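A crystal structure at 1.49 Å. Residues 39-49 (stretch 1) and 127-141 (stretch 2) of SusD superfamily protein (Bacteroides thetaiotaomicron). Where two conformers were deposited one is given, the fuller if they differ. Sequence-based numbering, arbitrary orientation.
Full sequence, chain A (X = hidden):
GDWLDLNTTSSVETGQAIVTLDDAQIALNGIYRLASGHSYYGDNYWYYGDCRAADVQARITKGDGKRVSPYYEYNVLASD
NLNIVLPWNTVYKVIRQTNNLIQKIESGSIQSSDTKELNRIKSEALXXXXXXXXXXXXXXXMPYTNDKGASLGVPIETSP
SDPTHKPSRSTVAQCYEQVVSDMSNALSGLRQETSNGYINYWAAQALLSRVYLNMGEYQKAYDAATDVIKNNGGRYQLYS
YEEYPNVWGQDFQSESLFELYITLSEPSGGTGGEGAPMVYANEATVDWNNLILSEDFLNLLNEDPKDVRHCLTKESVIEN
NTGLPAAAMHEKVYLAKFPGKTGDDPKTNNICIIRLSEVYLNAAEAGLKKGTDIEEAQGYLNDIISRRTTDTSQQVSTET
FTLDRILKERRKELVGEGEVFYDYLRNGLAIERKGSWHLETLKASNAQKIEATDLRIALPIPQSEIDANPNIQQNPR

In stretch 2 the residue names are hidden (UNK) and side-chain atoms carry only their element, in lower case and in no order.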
# COMPACT_ATOMS: atom_id res chain seq x y z
N SER A 39 -0.56 -12.88 3.55
CA SER A 39 -0.52 -12.20 4.84
C SER A 39 0.42 -11.01 4.83
O SER A 39 0.43 -10.26 5.80
CB SER A 39 -0.22 -13.13 6.02
OG SER A 39 -1.03 -14.31 6.00
N TYR A 40 1.18 -10.82 3.76
CA TYR A 40 1.91 -9.58 3.57
C TYR A 40 1.32 -8.84 2.34
O TYR A 40 0.16 -8.52 2.36
CB TYR A 40 3.42 -9.82 3.50
CG TYR A 40 4.31 -8.59 3.80
CD1 TYR A 40 3.82 -7.29 3.68
CD2 TYR A 40 5.63 -8.75 4.19
CE1 TYR A 40 4.61 -6.20 3.93
CE2 TYR A 40 6.44 -7.63 4.43
CZ TYR A 40 5.90 -6.38 4.29
OH TYR A 40 6.71 -5.27 4.53
N TYR A 41 2.11 -8.61 1.29
CA TYR A 41 1.59 -7.83 0.17
C TYR A 41 0.68 -8.65 -0.77
O TYR A 41 -0.01 -8.06 -1.60
CB TYR A 41 2.73 -7.21 -0.62
CG TYR A 41 3.31 -5.95 -0.08
CD1 TYR A 41 2.56 -4.79 -0.01
CD2 TYR A 41 4.62 -5.90 0.35
CE1 TYR A 41 3.12 -3.59 0.43
CE2 TYR A 41 5.18 -4.71 0.80
CZ TYR A 41 4.43 -3.56 0.85
OH TYR A 41 5.00 -2.37 1.28
N GLY A 42 0.65 -9.97 -0.65
CA GLY A 42 -0.30 -10.77 -1.41
C GLY A 42 -1.74 -10.32 -1.24
O GLY A 42 -2.55 -10.45 -2.16
N ASP A 43 -2.08 -9.87 -0.03
CA ASP A 43 -3.49 -9.65 0.34
C ASP A 43 -3.65 -8.60 1.43
O ASP A 43 -4.02 -7.47 1.09
CB ASP A 43 -4.21 -10.98 0.62
CG ASP A 43 -3.30 -12.00 1.27
OD1 ASP A 43 -2.62 -11.61 2.23
OD2 ASP A 43 -3.30 -13.17 0.85
N ASN A 44 -3.40 -8.93 2.69
CA ASN A 44 -3.79 -8.01 3.76
C ASN A 44 -3.22 -6.60 3.61
O ASN A 44 -3.98 -5.63 3.73
CB ASN A 44 -3.44 -8.59 5.12
CG ASN A 44 -4.21 -9.86 5.39
OD1 ASN A 44 -3.90 -10.91 4.83
ND2 ASN A 44 -5.22 -9.78 6.29
N TYR A 45 -1.93 -6.47 3.31
CA TYR A 45 -1.32 -5.13 3.20
C TYR A 45 -1.62 -4.45 1.84
O TYR A 45 -1.28 -3.28 1.63
CB TYR A 45 0.16 -5.16 3.49
CG TYR A 45 0.49 -5.44 4.95
CD1 TYR A 45 0.52 -6.74 5.45
CD2 TYR A 45 0.77 -4.40 5.82
CE1 TYR A 45 0.84 -6.99 6.77
CE2 TYR A 45 1.09 -4.66 7.15
CZ TYR A 45 1.12 -5.94 7.61
OH TYR A 45 1.45 -6.20 8.92
N TRP A 46 -2.18 -5.22 0.91
CA TRP A 46 -2.60 -4.69 -0.38
C TRP A 46 -3.95 -4.01 -0.22
O TRP A 46 -4.09 -2.82 -0.52
CB TRP A 46 -2.60 -5.82 -1.42
CG TRP A 46 -2.76 -5.40 -2.84
CD1 TRP A 46 -3.28 -4.24 -3.31
CD2 TRP A 46 -2.43 -6.21 -3.98
NE1 TRP A 46 -3.26 -4.27 -4.72
CE2 TRP A 46 -2.76 -5.48 -5.13
CE3 TRP A 46 -1.88 -7.50 -4.14
CZ2 TRP A 46 -2.55 -5.98 -6.42
CZ3 TRP A 46 -1.67 -7.99 -5.43
CH2 TRP A 46 -2.01 -7.24 -6.55
N TYR A 47 -4.94 -4.73 0.27
CA TYR A 47 -6.30 -4.18 0.28
C TYR A 47 -6.72 -3.47 1.55
O TYR A 47 -7.75 -2.78 1.56
CB TYR A 47 -7.34 -5.22 -0.17
CG TYR A 47 -7.39 -6.50 0.63
CD1 TYR A 47 -7.68 -6.51 2.00
CD2 TYR A 47 -7.27 -7.73 0.01
CE1 TYR A 47 -7.76 -7.72 2.73
CE2 TYR A 47 -7.35 -8.92 0.69
CZ TYR A 47 -7.59 -8.91 2.06
OH TYR A 47 -7.67 -10.11 2.76
N TYR A 48 -5.92 -3.55 2.64
CA TYR A 48 -6.26 -2.83 3.88
C TYR A 48 -6.52 -1.35 3.64
O TYR A 48 -7.56 -0.84 4.06
CB TYR A 48 -5.17 -3.03 4.92
CG TYR A 48 -5.39 -2.31 6.24
CD1 TYR A 48 -6.26 -2.79 7.19
CD2 TYR A 48 -4.74 -1.10 6.51
CE1 TYR A 48 -6.45 -2.13 8.39
CE2 TYR A 48 -4.93 -0.43 7.71
CZ TYR A 48 -5.80 -0.95 8.64
OH TYR A 48 -6.01 -0.32 9.83
N GLY A 49 -5.63 -0.70 2.91
CA GLY A 49 -5.72 0.74 2.71
C GLY A 49 -6.81 1.17 1.75
O GLY A 49 -7.03 2.36 1.57
N UNK A 127 16.10 -1.41 2.91
CA UNK A 127 14.85 -0.80 2.46
C UNK A 127 13.67 -1.70 2.84
O UNK A 127 12.64 -1.23 3.33
c UNK A 127 15.90 0.45 0.56
c UNK A 127 14.79 -0.45 0.94
c UNK A 127 13.45 0.25 0.63
N UNK A 128 13.82 -3.00 2.63
CA UNK A 128 12.76 -3.92 3.03
C UNK A 128 12.51 -3.89 4.54
O UNK A 128 11.38 -4.00 4.99
c UNK A 128 11.96 -6.32 2.83
c UNK A 128 13.07 -5.33 2.56
c UNK A 128 10.80 -4.89 0.48
se UNK A 128 10.22 -5.87 2.07
N UNK A 129 13.56 -3.76 5.34
CA UNK A 129 13.37 -3.65 6.80
C UNK A 129 12.58 -2.38 7.16
O UNK A 129 11.67 -2.40 7.98
n UNK A 129 18.49 -3.72 10.69
c UNK A 129 14.58 -3.91 9.03
c UNK A 129 17.85 -2.65 10.27
n UNK A 129 16.62 -2.76 9.80
c UNK A 129 14.70 -3.64 7.53
c UNK A 129 15.89 -4.01 9.73
n UNK A 129 18.46 -1.46 10.33
N UNK A 130 12.95 -1.28 6.55
CA UNK A 130 12.26 -0.02 6.79
C UNK A 130 10.83 -0.03 6.32
O UNK A 130 9.90 0.38 7.04
N UNK A 131 10.62 -0.57 5.11
CA UNK A 131 9.26 -0.68 4.57
C UNK A 131 8.38 -1.56 5.46
O UNK A 131 7.22 -1.23 5.73
c UNK A 131 8.38 -1.96 0.96
c UNK A 131 7.27 -0.12 2.35
c UNK A 131 9.34 -1.27 3.17
c UNK A 131 8.05 -1.43 2.40
N UNK A 132 8.96 -2.66 5.95
CA UNK A 132 8.23 -3.58 6.81
C UNK A 132 7.81 -2.90 8.12
O UNK A 132 6.67 -3.01 8.55
c UNK A 132 9.02 -4.85 6.99
o UNK A 132 9.17 -5.56 5.76
N UNK A 133 8.75 -2.19 8.77
CA UNK A 133 8.43 -1.51 10.02
C UNK A 133 7.36 -0.44 9.75
O UNK A 133 6.43 -0.28 10.55
c UNK A 133 9.68 -0.90 10.63
c UNK A 133 10.79 0.50 12.44
c UNK A 133 8.73 -0.88 13.01
c UNK A 133 9.45 -0.09 11.92
N UNK A 134 7.45 0.29 8.63
CA UNK A 134 6.45 1.28 8.25
C UNK A 134 5.06 0.64 8.14
O UNK A 134 4.08 1.16 8.66
c UNK A 134 5.60 4.09 7.04
c UNK A 134 6.86 1.93 6.92
c UNK A 134 4.75 5.03 6.49
c UNK A 134 5.89 2.93 6.36
c UNK A 134 4.45 3.68 4.59
c UNK A 134 5.31 2.74 5.13
c UNK A 134 4.19 4.82 5.25
N UNK A 135 4.99 -0.49 7.44
CA UNK A 135 3.72 -1.21 7.28
C UNK A 135 3.11 -1.61 8.60
O UNK A 135 1.90 -1.44 8.82
c UNK A 135 3.94 -2.42 6.37
n UNK A 135 5.00 -2.75 4.19
o UNK A 135 3.54 -1.04 4.43
c UNK A 135 4.15 -2.01 4.91
N UNK A 136 3.92 -2.15 9.52
CA UNK A 136 3.39 -2.49 10.84
C UNK A 136 2.90 -1.25 11.61
O UNK A 136 1.88 -1.28 12.26
c UNK A 136 4.72 -4.66 11.25
c UNK A 136 3.63 -5.58 11.79
c UNK A 136 4.45 -3.21 11.68
c UNK A 136 6.09 -5.08 11.73
N UNK A 137 3.68 -0.18 11.54
CA UNK A 137 3.41 1.00 12.31
C UNK A 137 2.09 1.63 11.86
O UNK A 137 1.32 2.14 12.67
c UNK A 137 4.30 3.25 13.05
o UNK A 137 5.78 1.37 12.70
c UNK A 137 4.59 2.00 12.23
N UNK A 138 1.83 1.63 10.56
CA UNK A 138 0.66 2.31 10.06
C UNK A 138 -0.60 1.47 10.27
O UNK A 138 -1.67 2.06 10.34
n UNK A 138 1.24 3.32 5.69
c UNK A 138 0.87 2.75 8.60
n UNK A 138 1.13 2.53 3.48
c UNK A 138 0.88 1.66 7.63
c UNK A 138 1.08 3.53 4.36
n UNK A 138 0.91 4.74 3.90
c UNK A 138 1.59 2.06 6.31
N UNK A 139 -0.49 0.14 10.44
CA UNK A 139 -1.65 -0.70 10.78
C UNK A 139 -1.94 -0.66 12.27
O UNK A 139 -3.11 -0.59 12.65
c UNK A 139 -1.48 -1.78 7.84
c UNK A 139 -1.41 -2.16 10.38
c UNK A 139 -2.02 -4.07 8.87
c UNK A 139 -2.07 -2.54 9.05
N UNK A 140 -0.90 -0.75 13.10
CA UNK A 140 -1.08 -1.03 14.51
C UNK A 140 -0.88 0.19 15.42
O UNK A 140 -0.96 0.08 16.65
c UNK A 140 -0.31 -5.16 12.51
c UNK A 140 -1.96 -5.46 14.24
c UNK A 140 -1.35 -5.89 13.09
c UNK A 140 -0.53 -3.50 14.28
c UNK A 140 0.09 -3.94 13.11
c UNK A 140 -0.14 -2.19 14.92
c UNK A 140 -1.55 -4.25 14.82
N UNK A 141 -0.64 1.37 14.80
CA UNK A 141 -0.40 2.63 15.51
C UNK A 141 -1.30 3.71 14.95
O UNK A 141 -1.63 3.72 13.77
O HOH W 1 3.40 -0.27 1.70
O HOH W 2 -4.44 1.70 10.51

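Position 127 has three side-chain carbons, one carrying the other two, and touches nothing on stretch 1. It is Val127. Position 128 is an unbranched chain of two carbons, a selenium and a carbon. The selenium lies 4.3 Å from Tyr40 OH. This is Met128, present as selenomethionine. Position 129 has three carbons, a nitrogen, then a carbon carrying two more nitrogens. Its CA-to-CB bond points away from stretch 1. It is Arg129, hydrogen-bonded elsewhere in the structure. Position 130 has no side-chain atoms: Gly130.

Position 131 has four carbons forked at the second, the pattern of leucine. One carbon lies 3.4 Å from Tyr41 OH, and another sits at the edge of the Tyr41 ring. It is Leu131. Position 132 has one carbon and one oxygen; the oxygen lies 2.8 Å from Tyr40 OH. It is Ser132. Tyr40 OH donates to Ser132 OG, and Ser132 OG donates to Met128 O, also at 2.8 Å. Position 133 has four carbons forked at the second; its CA-to-CB bond points away from stretch 1, and it makes no contact there. It is Leu133. Position 134 has one carbon and a six-carbon ring, without contact: Phe134.

Position 135 has two carbons. The second carries both an oxygen and a nitrogen, which makes it an amide. The nitrogen lies 2.9 Å from Tyr41 OH and 3.1 Å from Tyr40 OH. It is Asn135. Asn135 ND2 donates to both hydroxyls. Water 1 donates to Asn135 OD1 and also hydrogen-bonds Tyr41 OH.

Position 136 has four carbons forked at the second; a carbon lies 3.7 Å from Tyr45 OH. It is Leu136. Position 137 has one carbon carrying an oxygen and a carbon. It is Thr137; its OG1 donates to Leu133 O at 2.8 Å, within the helix. Position 138 has three carbons, a nitrogen and a carbon with two nitrogens: Arg138. Water 2 links its backbone O to Tyr48 OH.

Position 139 has four carbons forked at the second. A carbon lies 3.6 Å from Tyr45 CE2. Another stands over one face of the Tyr48 ring, 4.0 Å from the centroid, a CH-pi contact. It is Leu139. Position 140 has one carbon and a six-carbon ring. A ring carbon lies 4.1 Å from Tyr45 OH, which sits at the ring edge, near its plane. It is Phe140. Position 141 has no side chain and leaves helical phi/psi: Gly141.

The contact has a polar part and an apolar part. Asn135 gives one amide proton to each of two tyrosine hydroxyls, and Tyr40 OH donates a hydrogen bond to Ser132 OG. Further along, Leu139 packs against Tyr45 and Tyr48. The helix axes cross at 45° and come within 11.8 Å of each other. Tyr45 and Tyr48 reach across from the helix, Tyr40 and Tyr41 from the loop before it.

Stretch 2 127-141: VMRGLSLFNLTRLFG
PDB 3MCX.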